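Local coordinates for major capsid protein (Faustovirus, PDB 5J7O) that serves as the major building block of the capsid of a large double-stranded DNA virus, assembling as trimers of a double jelly-roll chain, at residues B[103-109]-B[293-299]; B[108-112]-B[386-390]; B[114-120]-B[376-382]; B[182-186]-B[331-335]; B[227-233]-B[278-284]. All coordinates share one frame; numbering follows the deposited sequence.

How the interactions relate
Interactions 1 and 4 are the buried contacts, 2 and 5 are partly buried, and 3 lies at the surface. Strand 99-109 serves both interaction 1 and interaction 2, with strands 293-298 and 389-401 on it, and Gln-108 and Leu-109 belong to both. Regular ladder bonding dominates interaction 1. In interaction 2, where the strands give way to loops, one glutamine amide takes over part of the bonding. Serine hydroxyls and a beta turn make interaction 3, while interaction 4 relies on one arginine and an isoleucine tip. Interaction 5 adds a carboxylate and a water, and touches both other subunits; interaction 1 also meets the second. Interaction 4 packs against 1, 2 and 3, through Met-295, Thr-112 and Leu-377 among others.

Interaction 1: B[103-109]-B[293-299]; sequences MVVHVQL and LNMFVPL
His-106 and Phe-296 face each other as a non-hydrogen-bonded pair in an antiparallel ladder that joins 103-109 to 293-299, and here the packing is close. Their rings are nearly parallel, 9° apart, yet slid so far that they barely overlap. What lies over the phenylalanine face is instead His-106 CB, a CH-pi contact 3.9 Å from the centroid of the Phe-296 ring. Val-104 CG2 touches Phe-296 CB at 3.6 Å. On the other face of the sheet Val-105 CG2 meets Leu-299 CD2 at 3.8 Å.

Toward Leu-109 and Leu-293 the fit is looser and partly exposed: Leu-109 CD1 comes no nearer to Leu-293 CD2 than 4.3 Å. The face bearing Phe-296 and Asn-294 borders the second subunit. Here Asn-294 OD1 accepts from His-106 NE2 at 3.2 Å and from Gln-108 NE2 at 2.9 Å, both donors lying in its carbonyl plane on lone pairs. The imidazole and the Asn-294 amide are almost coplanar, at 19°, whereas the amides of Gln-108 and Asn-294 stand 85° apart.

Main-chain bonds such as Val-107 N to Met-295 O, 2.8 Å, run the length of the ladder. Strand 99-109 thus lies between 293-298 and 389-401 in an antiparallel sheet, consistent with the double jelly-roll, and the two bonds to OD1 should fix the rotation of the asparagine amide.

Interaction 2: B[108-112]-B[386-390]; sequences QLAAT and TQAVQ
Gln-387, Gln-390 and Ala-110 bury the most area where the end of strand 99-109 passes the chain entering strand 389-401; both glutamines converge on Ala-110, one on its carbonyl, the other on its methyl and CA. With CG swung opposite its own backbone nitrogen (chi1 -175°) and the chain extended beyond, Gln-387 sends its amide to the carbonyl of Ala-110. Its NE2 gives a hydrogen bond of 2.8 Å to Ala-110 O. The bond is almost straight, 173° at the hydrogen, and lies in the plane of the acceptor carbonyl and close to that of the amide. Thr-112 crosses this side chain at about a right angle, its CG2 resting 3.7 Å from Gln-387 NE2.

Gln-390 approaches Ala-110 by way of its CD, which lies 3.6 Å from Ala-110 CB. Its amide oxygen is held by Gln-292, so the contact with Ala-110 is one of packing. Gln-390 CB also packs 3.6 Å from OE1 of Gln-108, whose amide is held through NE2 by Asn-294; the two glutamine amide planes are turned 62° apart.

Ala-110 N is tied to Ala-388 O at 3.1 Å, and Gln-390 N donates to Gln-108 O at 2.8 Å. Between these bonds Leu-109 and Val-389 form a non-hydrogen-bonded pair, lying side by side with CD2 of the leucine 3.7 Å from CG2 of the valine.

Tyr-177 shares the Gln-387 NE2 group, and Tyr-85 and Gln-329 bond to its OE1. Bonded at both its polar atoms, the buried amide should be fixed in orientation.

Interaction 3: B[114-120]-B[376-382]; sequences ASAGTVP and TLASGSS
A type II beta turn, Ala-378 to Ser-381, docks against the short edge strand 116-118 through a single antiparallel bridge between Thr-118 and Ser-379. Thr-118 N donates to Ser-379 O and Ser-379 N returns a bond to Thr-118 O, both at 3.0 Å. Gly-380 occupies the third position of the turn with a positive phi of 70°, a conformation that glycine takes up readily. Opposite the bend, Gly-117 has no side chain and lets the turn come close to the strand: its CA is 3.2 Å from Ser-379 O.

From Ser-381 onward the partner is Ser-115. Ser-115 N donates to Ser-382 O at 2.9 Å, and Ser-382 N reaches back to Ser-115 OG in a weak bond of 3.3 Å. The serine hydroxyl is brought there by a chi1 of 68°, which sets OG between its own backbone nitrogen and carbonyl carbon. Ser-381 OG lies against Ser-115 O, but at a separation too short for its exact length to be trusted.

At the other end there is packing without hydrogen bonds. Pro-120 lies across the loop, with CG 4.0 Å from Thr-376 CG2 and CB 3.5 Å from Ser-379 OG. Asn-173, on the neighbouring strand 170-177, receives a bond from Ala-378 N and gives one to Ser-381 O, so one amide spans both ends of the turn.

Most of the bonding therefore uses backbone groups and serine hydroxyls. The contact is mainly polar, in keeping with its position at the surface of the chain, where a loop is pinned to the edge of a small sheet.

Interaction 4: B[182-186]-B[331-335]; sequences GLRLF and NILFT
Arg-184 leaves the last turn of helix 181-185 with CG opposite its backbone nitrogen (chi1 -156°) and stays extended from CG to NE, and this carries the guanidinium across to Asn-331. Ile-332 runs in the reverse direction alongside it, its CG1 lying opposite the carbonyl carbon (chi1 -60°). Its CD1 thereby touches Arg-184 CB at 3.8 Å and lies equally far, 3.8 Å, from Leu-185 N. Leu-185 CD1 adds a looser contact, 4.2 Å from Ile-332 CG1.

At the tip, NH1 of Arg-184 is 2.6 Å from Asn-331 O, but the bend of 126° at the hydrogen makes this a weak bond. Asn-331 CB sits over one face of the guanidinium, 3.4 Å from NH1, and Phe-334 CZ meets its edge 3.9 Å from the same nitrogen, the two flat groups touching rim to rim. The firmer polar partners lie elsewhere: Gln-464 accepts from Arg-184 NH2, and Glu-327 from Asn-331 ND2.

Here the end of the helix, which leads directly into strand 186-193, is fastened to the segment entering strand 333-336. Strand 186-193 belongs to a four-stranded antiparallel sheet, itself consistent with the double jelly-roll.

Interaction 5: B[227-233]-B[278-284]; sequences GQEVPVE and QVVFGAQ
Glu-229 points into 278-284, and its side chain can be traced against Gly-282, Val-280 and Gln-284. CB lies 3.5 Å from Gln-284 OE1, with Gly-282 CA a little farther off. A chi1 of 63° places CG between the residue's own nitrogen and carbonyl carbon, 3.3 Å from Gln-284 OE1. CD then lies against Val-280 CB at 3.5 Å. Of the carboxylate oxygens, OE1 accepts from Gly-282 N at 3.0 Å and is shared with Thr-285, while OE2 touches Val-280 CG2 at 3.3 Å and forms a salt bridge to Arg-274 of the third subunit. The Gln-284 amide stands nearly perpendicular to the carboxylate, at 88°, and its OE1 takes the hydrogen of Glu-229 N at 2.8 Å.

Farther along, a water receives the N-H of Phe-281, donates to Val-230 O and sits over the centre of the phenylalanine ring. Val-232 N bonds to Val-279 O at 2.8 Å, and Val-232 CG2 touches Phe-281 CE1 at 3.7 Å.

The contact thus lies at the base of the two-stranded antiparallel pair 232-240 and 273-280. Helix 216-225 adjoins it through Gln-228 and Val-230, and residues 278-280 continue the ladder into a strand of the third subunit.

Interaction 1: B[103-109]-B[293-299]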
# COMPACT_ATOMS: atom_id res chain seq x y z
N MET B 103 -15.23 13.78 -19.47
CA MET B 103 -14.92 13.15 -20.74
C MET B 103 -13.83 12.11 -20.56
O MET B 103 -12.90 12.30 -19.76
CB MET B 103 -14.48 14.19 -21.78
CG MET B 103 -15.53 15.23 -22.10
SD MET B 103 -15.01 16.39 -23.38
CE MET B 103 -16.48 17.39 -23.55
N VAL B 104 -13.95 11.01 -21.30
CA VAL B 104 -12.97 9.93 -21.27
C VAL B 104 -12.90 9.32 -22.66
O VAL B 104 -13.91 9.19 -23.34
CB VAL B 104 -13.31 8.89 -20.18
CG1 VAL B 104 -14.63 8.20 -20.48
CG2 VAL B 104 -12.19 7.88 -20.02
N VAL B 105 -11.69 8.98 -23.09
CA VAL B 105 -11.43 8.54 -24.46
C VAL B 105 -11.01 7.07 -24.42
O VAL B 105 -10.01 6.72 -23.79
CB VAL B 105 -10.36 9.40 -25.14
CG1 VAL B 105 -10.04 8.84 -26.51
CG2 VAL B 105 -10.82 10.84 -25.24
N HIS B 106 -11.77 6.23 -25.11
CA HIS B 106 -11.43 4.82 -25.25
C HIS B 106 -10.41 4.67 -26.38
O HIS B 106 -10.68 5.05 -27.52
CB HIS B 106 -12.68 3.99 -25.54
CG HIS B 106 -12.40 2.55 -25.83
ND1 HIS B 106 -13.15 1.81 -26.72
CD2 HIS B 106 -11.45 1.71 -25.35
CE1 HIS B 106 -12.68 0.58 -26.77
NE2 HIS B 106 -11.64 0.49 -25.95
N VAL B 107 -9.24 4.11 -26.06
CA VAL B 107 -8.21 3.83 -27.05
C VAL B 107 -7.98 2.33 -27.09
O VAL B 107 -7.90 1.68 -26.04
CB VAL B 107 -6.89 4.58 -26.74
CG1 VAL B 107 -5.92 4.43 -27.90
CG2 VAL B 107 -7.17 6.05 -26.45
N GLN B 108 -7.86 1.78 -28.29
CA GLN B 108 -7.71 0.35 -28.49
C GLN B 108 -6.52 0.10 -29.41
O GLN B 108 -6.53 0.54 -30.57
CB GLN B 108 -8.98 -0.26 -29.08
CG GLN B 108 -9.13 -1.75 -28.85
CD GLN B 108 -10.48 -2.27 -29.31
OE1 GLN B 108 -10.84 -2.12 -30.48
NE2 GLN B 108 -11.22 -2.88 -28.40
N LEU B 109 -5.51 -0.59 -28.90
CA LEU B 109 -4.28 -0.86 -29.64
C LEU B 109 -4.18 -2.36 -29.89
O LEU B 109 -4.32 -3.16 -28.96
CB LEU B 109 -3.06 -0.35 -28.87
CG LEU B 109 -3.15 1.12 -28.47
CD1 LEU B 109 -1.98 1.53 -27.59
CD2 LEU B 109 -3.24 2.01 -29.70
N LEU B 293 -4.41 -3.78 -25.93
CA LEU B 293 -4.44 -2.83 -24.83
C LEU B 293 -5.66 -1.93 -24.97
O LEU B 293 -5.81 -1.23 -25.97
CB LEU B 293 -3.15 -2.01 -24.81
CG LEU B 293 -2.96 -1.10 -23.59
CD1 LEU B 293 -2.98 -1.92 -22.31
CD2 LEU B 293 -1.67 -0.31 -23.71
N ASN B 294 -6.52 -1.95 -23.95
CA ASN B 294 -7.72 -1.12 -23.92
C ASN B 294 -7.58 -0.11 -22.80
O ASN B 294 -7.40 -0.48 -21.63
CB ASN B 294 -8.97 -1.97 -23.73
CG ASN B 294 -9.34 -2.76 -24.97
OD1 ASN B 294 -10.10 -2.29 -25.81
ND2 ASN B 294 -8.79 -3.96 -25.09
N MET B 295 -7.67 1.17 -23.14
CA MET B 295 -7.54 2.26 -22.18
C MET B 295 -8.74 3.18 -22.29
O MET B 295 -9.30 3.39 -23.37
CB MET B 295 -6.25 3.05 -22.41
CG MET B 295 -4.98 2.21 -22.32
SD MET B 295 -3.47 3.13 -22.65
CE MET B 295 -3.71 3.59 -24.36
N PHE B 296 -9.15 3.72 -21.15
CA PHE B 296 -10.14 4.79 -21.06
C PHE B 296 -9.43 5.97 -20.42
O PHE B 296 -9.42 6.12 -19.19
CB PHE B 296 -11.38 4.37 -20.27
CG PHE B 296 -12.42 3.65 -21.09
CD1 PHE B 296 -12.27 2.31 -21.40
CD2 PHE B 296 -13.54 4.32 -21.54
CE1 PHE B 296 -13.23 1.65 -22.15
CE2 PHE B 296 -14.50 3.67 -22.28
CZ PHE B 296 -14.35 2.33 -22.59
N VAL B 297 -8.82 6.82 -21.24
CA VAL B 297 -8.00 7.93 -20.76
C VAL B 297 -8.92 9.11 -20.46
O VAL B 297 -9.54 9.66 -21.38
CB VAL B 297 -6.92 8.32 -21.78
CG1 VAL B 297 -6.05 9.43 -21.23
CG2 VAL B 297 -6.08 7.11 -22.14
N PRO B 298 -9.03 9.53 -19.20
CA PRO B 298 -9.86 10.69 -18.88
C PRO B 298 -9.23 11.98 -19.36
O PRO B 298 -8.00 12.13 -19.37
CB PRO B 298 -9.96 10.65 -17.35
CG PRO B 298 -9.45 9.29 -16.94
CD PRO B 298 -8.46 8.91 -17.99
N LEU B 299 -10.08 12.92 -19.77
CA LEU B 299 -9.63 14.23 -20.21
C LEU B 299 -9.67 15.18 -19.01
O LEU B 299 -10.74 15.48 -18.48
CB LEU B 299 -10.49 14.75 -21.36
CG LEU B 299 -10.52 13.83 -22.59
CD1 LEU B 299 -11.16 14.53 -23.77
CD2 LEU B 299 -9.12 13.33 -22.94

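Interaction 2: B[108-112]-B[386-390]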
# COMPACT_ATOMS: atom_id res chain seq x y z
N GLN B 108 -7.86 1.78 -28.29
CA GLN B 108 -7.71 0.35 -28.49
C GLN B 108 -6.52 0.10 -29.41
O GLN B 108 -6.53 0.54 -30.57
CB GLN B 108 -8.98 -0.26 -29.08
CG GLN B 108 -9.13 -1.75 -28.85
CD GLN B 108 -10.48 -2.27 -29.31
OE1 GLN B 108 -10.84 -2.12 -30.48
NE2 GLN B 108 -11.22 -2.88 -28.40
N LEU B 109 -5.51 -0.59 -28.90
CA LEU B 109 -4.28 -0.86 -29.64
C LEU B 109 -4.18 -2.36 -29.89
O LEU B 109 -4.32 -3.16 -28.96
CB LEU B 109 -3.06 -0.35 -28.87
CG LEU B 109 -3.15 1.12 -28.47
CD1 LEU B 109 -1.98 1.53 -27.59
CD2 LEU B 109 -3.24 2.01 -29.70
N ALA B 110 -3.91 -2.73 -31.14
CA ALA B 110 -3.95 -4.13 -31.54
C ALA B 110 -2.88 -4.94 -30.82
O ALA B 110 -1.80 -4.43 -30.49
CB ALA B 110 -3.76 -4.25 -33.05
N ALA B 111 -3.19 -6.21 -30.56
CA ALA B 111 -2.20 -7.14 -30.05
C ALA B 111 -1.01 -7.18 -31.00
O ALA B 111 -1.17 -7.14 -32.22
CB ALA B 111 -2.80 -8.53 -29.88
N THR B 112 0.19 -7.25 -30.44
CA THR B 112 1.38 -7.00 -31.23
C THR B 112 2.54 -7.83 -30.71
O THR B 112 2.57 -8.24 -29.54
CB THR B 112 1.73 -5.50 -31.22
OG1 THR B 112 2.76 -5.24 -32.19
CG2 THR B 112 2.21 -5.07 -29.85
N THR B 386 3.29 -1.60 -38.18
CA THR B 386 1.95 -1.59 -38.72
C THR B 386 0.88 -1.85 -37.66
O THR B 386 -0.27 -2.10 -38.01
CB THR B 386 1.81 -2.63 -39.84
OG1 THR B 386 2.13 -3.93 -39.34
CG2 THR B 386 2.75 -2.29 -41.00
N GLN B 387 1.25 -1.80 -36.38
CA GLN B 387 0.28 -1.99 -35.32
C GLN B 387 -0.79 -0.91 -35.39
O GLN B 387 -0.49 0.28 -35.32
CB GLN B 387 0.97 -1.97 -33.95
CG GLN B 387 0.03 -2.30 -32.80
CD GLN B 387 0.49 -1.70 -31.49
OE1 GLN B 387 1.32 -0.79 -31.46
NE2 GLN B 387 -0.06 -2.21 -30.39
N ALA B 388 -2.04 -1.34 -35.51
CA ALA B 388 -3.14 -0.42 -35.77
C ALA B 388 -3.77 0.08 -34.47
O ALA B 388 -3.80 -0.63 -33.46
CB ALA B 388 -4.21 -1.09 -36.63
N VAL B 389 -4.25 1.32 -34.51
CA VAL B 389 -5.16 1.83 -33.50
C VAL B 389 -6.56 1.37 -33.92
O VAL B 389 -7.17 1.94 -34.82
CB VAL B 389 -5.09 3.36 -33.37
CG1 VAL B 389 -6.16 3.86 -32.42
CG2 VAL B 389 -3.71 3.78 -32.89
N GLN B 390 -7.05 0.31 -33.27
CA GLN B 390 -8.26 -0.35 -33.74
C GLN B 390 -9.53 0.43 -33.44
O GLN B 390 -10.53 0.25 -34.15
CB GLN B 390 -8.35 -1.75 -33.12
CG GLN B 390 -7.18 -2.64 -33.49
CD GLN B 390 -7.33 -4.05 -32.96
OE1 GLN B 390 -7.43 -4.27 -31.75
NE2 GLN B 390 -7.33 -5.03 -33.87

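Interaction 3: B[114-120]-B[376-382]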
# COMPACT_ATOMS: atom_id res chain seq x y z
N ALA B 114 7.06 -8.77 -31.71
CA ALA B 114 8.26 -8.36 -32.43
C ALA B 114 8.48 -9.26 -33.65
O ALA B 114 7.93 -10.35 -33.76
CB ALA B 114 9.47 -8.41 -31.51
N SER B 115 9.30 -8.76 -34.57
CA SER B 115 9.62 -9.53 -35.76
C SER B 115 10.72 -10.55 -35.47
O SER B 115 11.43 -10.46 -34.46
CB SER B 115 10.06 -8.60 -36.90
OG SER B 115 11.30 -7.98 -36.61
N ALA B 116 10.85 -11.52 -36.36
CA ALA B 116 11.83 -12.59 -36.17
C ALA B 116 13.24 -12.07 -36.38
O ALA B 116 13.51 -11.31 -37.32
CB ALA B 116 11.54 -13.75 -37.11
N GLY B 117 14.16 -12.50 -35.52
CA GLY B 117 15.55 -12.11 -35.58
C GLY B 117 16.46 -13.31 -35.44
O GLY B 117 16.09 -14.44 -35.77
N THR B 118 17.66 -13.05 -34.94
CA THR B 118 18.67 -14.09 -34.79
C THR B 118 19.35 -13.96 -33.44
O THR B 118 19.28 -12.92 -32.78
CB THR B 118 19.72 -14.05 -35.90
OG1 THR B 118 20.17 -12.70 -36.09
CG2 THR B 118 19.16 -14.58 -37.20
N VAL B 119 20.02 -15.04 -33.03
CA VAL B 119 20.87 -14.99 -31.84
C VAL B 119 22.15 -14.24 -32.18
O VAL B 119 22.84 -14.61 -33.15
CB VAL B 119 21.17 -16.41 -31.34
CG1 VAL B 119 22.06 -16.37 -30.12
CG2 VAL B 119 19.87 -17.16 -31.04
N PRO B 120 22.52 -13.20 -31.43
CA PRO B 120 23.70 -12.41 -31.80
C PRO B 120 25.01 -13.17 -31.62
O PRO B 120 25.02 -14.31 -31.14
CB PRO B 120 23.62 -11.21 -30.84
CG PRO B 120 22.88 -11.73 -29.66
CD PRO B 120 21.86 -12.70 -30.21
N THR B 376 19.12 -11.04 -23.09
CA THR B 376 19.81 -10.56 -24.28
C THR B 376 18.82 -10.27 -25.39
O THR B 376 17.89 -11.06 -25.63
CB THR B 376 20.85 -11.58 -24.75
OG1 THR B 376 21.77 -11.85 -23.69
CG2 THR B 376 21.62 -11.05 -25.95
N LEU B 377 19.02 -9.15 -26.07
CA LEU B 377 18.21 -8.80 -27.24
C LEU B 377 18.65 -9.60 -28.45
O LEU B 377 19.84 -9.81 -28.68
CB LEU B 377 18.33 -7.31 -27.54
CG LEU B 377 17.75 -6.30 -26.55
CD1 LEU B 377 18.24 -4.90 -26.88
CD2 LEU B 377 16.24 -6.36 -26.57
N ALA B 378 17.67 -10.05 -29.24
CA ALA B 378 17.96 -10.67 -30.51
C ALA B 378 18.24 -9.61 -31.57
O ALA B 378 17.65 -8.52 -31.56
CB ALA B 378 16.79 -11.56 -30.96
N SER B 379 19.15 -9.93 -32.48
CA SER B 379 19.48 -9.00 -33.55
C SER B 379 18.37 -8.97 -34.59
O SER B 379 17.85 -10.01 -35.00
CB SER B 379 20.80 -9.39 -34.21
OG SER B 379 21.86 -9.38 -33.27
N GLY B 380 18.01 -7.77 -35.03
CA GLY B 380 17.02 -7.62 -36.08
C GLY B 380 15.61 -8.00 -35.70
O GLY B 380 14.81 -8.37 -36.57
N SER B 381 15.27 -7.92 -34.41
CA SER B 381 13.91 -8.17 -33.93
C SER B 381 13.39 -6.87 -33.34
O SER B 381 13.87 -6.41 -32.30
CB SER B 381 13.89 -9.30 -32.90
OG SER B 381 12.56 -9.61 -32.52
N SER B 382 12.41 -6.26 -34.01
CA SER B 382 11.93 -4.93 -33.68
C SER B 382 10.41 -4.93 -33.58
O SER B 382 9.75 -5.93 -33.87
CB SER B 382 12.42 -3.90 -34.71
OG SER B 382 12.01 -4.26 -36.01

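Interaction 4: B[182-186]-B[331-335]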
# COMPACT_ATOMS: atom_id res chain seq x y z
N GLY B 182 -1.22 5.42 -21.37
CA GLY B 182 -2.31 6.34 -21.64
C GLY B 182 -1.93 7.78 -21.36
O GLY B 182 -2.53 8.70 -21.92
N LEU B 183 -0.93 8.00 -20.51
CA LEU B 183 -0.50 9.36 -20.23
C LEU B 183 0.44 9.89 -21.30
O LEU B 183 0.37 11.06 -21.67
CB LEU B 183 0.15 9.44 -18.85
CG LEU B 183 -0.76 9.10 -17.67
CD1 LEU B 183 -0.06 9.40 -16.36
CD2 LEU B 183 -2.07 9.86 -17.77
N ARG B 184 1.34 9.04 -21.81
CA ARG B 184 2.26 9.49 -22.85
C ARG B 184 1.61 9.51 -24.22
O ARG B 184 2.02 10.29 -25.08
CB ARG B 184 3.50 8.60 -22.89
CG ARG B 184 4.71 9.30 -23.49
CD ARG B 184 5.92 8.40 -23.61
NE ARG B 184 7.13 9.18 -23.86
CZ ARG B 184 8.30 8.67 -24.22
NH1 ARG B 184 8.43 7.36 -24.38
NH2 ARG B 184 9.34 9.47 -24.42
N LEU B 185 0.60 8.66 -24.44
CA LEU B 185 -0.01 8.53 -25.76
C LEU B 185 -0.54 9.87 -26.26
O LEU B 185 -0.45 10.18 -27.45
CB LEU B 185 -1.12 7.49 -25.73
CG LEU B 185 -1.80 7.22 -27.08
CD1 LEU B 185 -0.84 6.52 -28.02
CD2 LEU B 185 -3.06 6.40 -26.89
N PHE B 186 -1.10 10.68 -25.36
CA PHE B 186 -1.66 11.97 -25.72
C PHE B 186 -0.58 13.03 -25.55
O PHE B 186 -0.35 13.53 -24.44
CB PHE B 186 -2.89 12.28 -24.88
CG PHE B 186 -4.08 11.41 -25.18
CD1 PHE B 186 -4.03 10.45 -26.19
CD2 PHE B 186 -5.26 11.55 -24.47
CE1 PHE B 186 -5.12 9.65 -26.47
CE2 PHE B 186 -6.35 10.75 -24.74
CZ PHE B 186 -6.28 9.80 -25.74
N ASN B 331 7.70 5.65 -29.06
CA ASN B 331 7.76 6.15 -27.69
C ASN B 331 6.75 5.47 -26.77
O ASN B 331 6.72 5.77 -25.57
CB ASN B 331 7.54 7.66 -27.67
CG ASN B 331 8.71 8.43 -28.23
OD1 ASN B 331 9.86 8.00 -28.13
ND2 ASN B 331 8.43 9.59 -28.82
N ILE B 332 5.94 4.56 -27.30
CA ILE B 332 4.90 3.89 -26.52
C ILE B 332 5.19 2.40 -26.37
O ILE B 332 5.02 1.84 -25.28
CB ILE B 332 3.52 4.11 -27.17
CG1 ILE B 332 3.20 5.61 -27.23
CG2 ILE B 332 2.44 3.36 -26.41
CD1 ILE B 332 3.20 6.29 -25.88
N LEU B 333 5.64 1.75 -27.44
CA LEU B 333 5.87 0.31 -27.47
C LEU B 333 7.36 0.06 -27.66
O LEU B 333 7.99 0.69 -28.52
CB LEU B 333 5.06 -0.34 -28.59
CG LEU B 333 5.03 -1.86 -28.69
CD1 LEU B 333 4.23 -2.45 -27.54
CD2 LEU B 333 4.45 -2.27 -30.03
N PHE B 334 7.92 -0.87 -26.89
CA PHE B 334 9.36 -1.07 -26.86
C PHE B 334 9.72 -2.54 -26.94
O PHE B 334 8.98 -3.42 -26.47
CB PHE B 334 9.98 -0.47 -25.60
CG PHE B 334 9.89 1.02 -25.53
CD1 PHE B 334 8.75 1.64 -25.05
CD2 PHE B 334 10.95 1.81 -25.96
CE1 PHE B 334 8.67 3.02 -24.99
CE2 PHE B 334 10.87 3.19 -25.91
CZ PHE B 334 9.72 3.79 -25.42
N THR B 335 10.87 -2.80 -27.55
CA THR B 335 11.48 -4.12 -27.55
C THR B 335 12.14 -4.38 -26.20
O THR B 335 12.68 -3.47 -25.56
CB THR B 335 12.52 -4.21 -28.67
OG1 THR B 335 11.86 -4.22 -29.94
CG2 THR B 335 13.39 -5.44 -28.54

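Interaction 5: B[227-233]-B[278-284]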
# COMPACT_ATOMS: atom_id res chain seq x y z
N GLY B 227 -3.76 2.07 -18.68
CA GLY B 227 -2.99 0.94 -19.18
C GLY B 227 -1.75 0.59 -18.40
O GLY B 227 -0.85 -0.06 -18.96
N GLN B 228 -1.66 0.98 -17.14
CA GLN B 228 -0.55 0.58 -16.28
C GLN B 228 -0.91 -0.72 -15.57
O GLN B 228 -2.01 -0.84 -15.02
CB GLN B 228 -0.22 1.68 -15.26
CG GLN B 228 0.83 1.29 -14.23
CD GLN B 228 2.23 1.20 -14.82
OE1 GLN B 228 2.48 1.63 -15.94
NE2 GLN B 228 3.16 0.64 -14.05
N GLU B 229 0.01 -1.68 -15.58
CA GLU B 229 -0.24 -2.96 -14.94
C GLU B 229 -0.41 -2.78 -13.44
O GLU B 229 0.14 -1.85 -12.83
CB GLU B 229 0.89 -3.94 -15.24
CG GLU B 229 2.25 -3.51 -14.69
CD GLU B 229 3.38 -4.39 -15.20
OE1 GLU B 229 3.11 -5.29 -16.02
OE2 GLU B 229 4.53 -4.17 -14.77
N VAL B 230 -1.19 -3.66 -12.84
CA VAL B 230 -1.53 -3.62 -11.42
C VAL B 230 -0.85 -4.80 -10.74
O VAL B 230 -0.91 -5.92 -11.26
CB VAL B 230 -3.05 -3.66 -11.19
CG1 VAL B 230 -3.37 -3.62 -9.70
CG2 VAL B 230 -3.72 -2.51 -11.91
N PRO B 231 -0.19 -4.60 -9.60
CA PRO B 231 0.42 -5.74 -8.89
C PRO B 231 -0.63 -6.76 -8.48
O PRO B 231 -1.79 -6.42 -8.23
CB PRO B 231 1.08 -5.09 -7.67
CG PRO B 231 1.26 -3.65 -8.04
CD PRO B 231 0.10 -3.32 -8.93
N VAL B 232 -0.21 -8.02 -8.41
CA VAL B 232 -1.06 -9.11 -7.97
C VAL B 232 -0.35 -9.84 -6.84
O VAL B 232 0.77 -10.32 -7.02
CB VAL B 232 -1.40 -10.08 -9.12
CG1 VAL B 232 -2.23 -11.24 -8.60
CG2 VAL B 232 -2.15 -9.35 -10.23
N GLU B 233 -1.01 -9.92 -5.69
CA GLU B 233 -0.41 -10.50 -4.50
C GLU B 233 -0.53 -12.02 -4.53
O GLU B 233 -1.61 -12.57 -4.75
CB GLU B 233 -1.09 -9.94 -3.25
CG GLU B 233 -0.65 -10.56 -1.94
CD GLU B 233 -1.41 -9.99 -0.76
OE1 GLU B 233 -2.35 -10.66 -0.28
OE2 GLU B 233 -1.08 -8.87 -0.33
N GLN B 278 4.57 -10.03 -4.67
CA GLN B 278 3.75 -9.39 -5.69
C GLN B 278 4.33 -9.68 -7.07
O GLN B 278 5.55 -9.65 -7.26
CB GLN B 278 3.67 -7.88 -5.46
CG GLN B 278 3.13 -7.51 -4.10
CD GLN B 278 2.14 -6.37 -4.15
OE1 GLN B 278 1.00 -6.50 -3.70
NE2 GLN B 278 2.57 -5.24 -4.71
N VAL B 279 3.45 -9.99 -8.01
CA VAL B 279 3.84 -10.23 -9.40
C VAL B 279 3.03 -9.31 -10.29
O VAL B 279 1.90 -8.92 -9.97
CB VAL B 279 3.63 -11.70 -9.81
CG1 VAL B 279 4.51 -12.62 -8.98
CG2 VAL B 279 2.17 -12.09 -9.67
N VAL B 280 3.62 -8.93 -11.42
CA VAL B 280 2.95 -8.18 -12.46
C VAL B 280 3.08 -8.95 -13.76
O VAL B 280 4.08 -9.64 -14.00
CB VAL B 280 3.51 -6.75 -12.60
CG1 VAL B 280 3.22 -5.93 -11.35
CG2 VAL B 280 5.01 -6.79 -12.88
N PHE B 281 2.05 -8.85 -14.60
CA PHE B 281 2.05 -9.53 -15.89
C PHE B 281 1.12 -8.80 -16.85
O PHE B 281 0.25 -9.39 -17.50
CB PHE B 281 1.67 -11.01 -15.74
CG PHE B 281 0.47 -11.26 -14.87
CD1 PHE B 281 0.59 -11.39 -13.50
CD2 PHE B 281 -0.79 -11.40 -15.44
CE1 PHE B 281 -0.52 -11.62 -12.71
CE2 PHE B 281 -1.90 -11.64 -14.66
CZ PHE B 281 -1.76 -11.75 -13.29
N GLY B 282 1.31 -7.48 -16.97
CA GLY B 282 0.48 -6.68 -17.83
C GLY B 282 1.22 -6.00 -18.97
O GLY B 282 2.15 -6.57 -19.54
N ALA B 283 0.82 -4.77 -19.28
CA ALA B 283 1.34 -4.09 -20.47
C ALA B 283 2.82 -3.75 -20.34
O ALA B 283 3.51 -3.64 -21.36
CB ALA B 283 0.53 -2.82 -20.74
N GLN B 284 3.32 -3.57 -19.12
CA GLN B 284 4.72 -3.21 -18.93
C GLN B 284 5.64 -4.41 -18.82
O GLN B 284 6.86 -4.25 -18.95
CB GLN B 284 4.88 -2.32 -17.69
CG GLN B 284 4.45 -0.88 -17.89
CD GLN B 284 2.95 -0.71 -17.98
OE1 GLN B 284 2.20 -1.35 -17.25
NE2 GLN B 284 2.51 0.15 -18.89
O HOH W 1 -0.86 -7.69 -13.95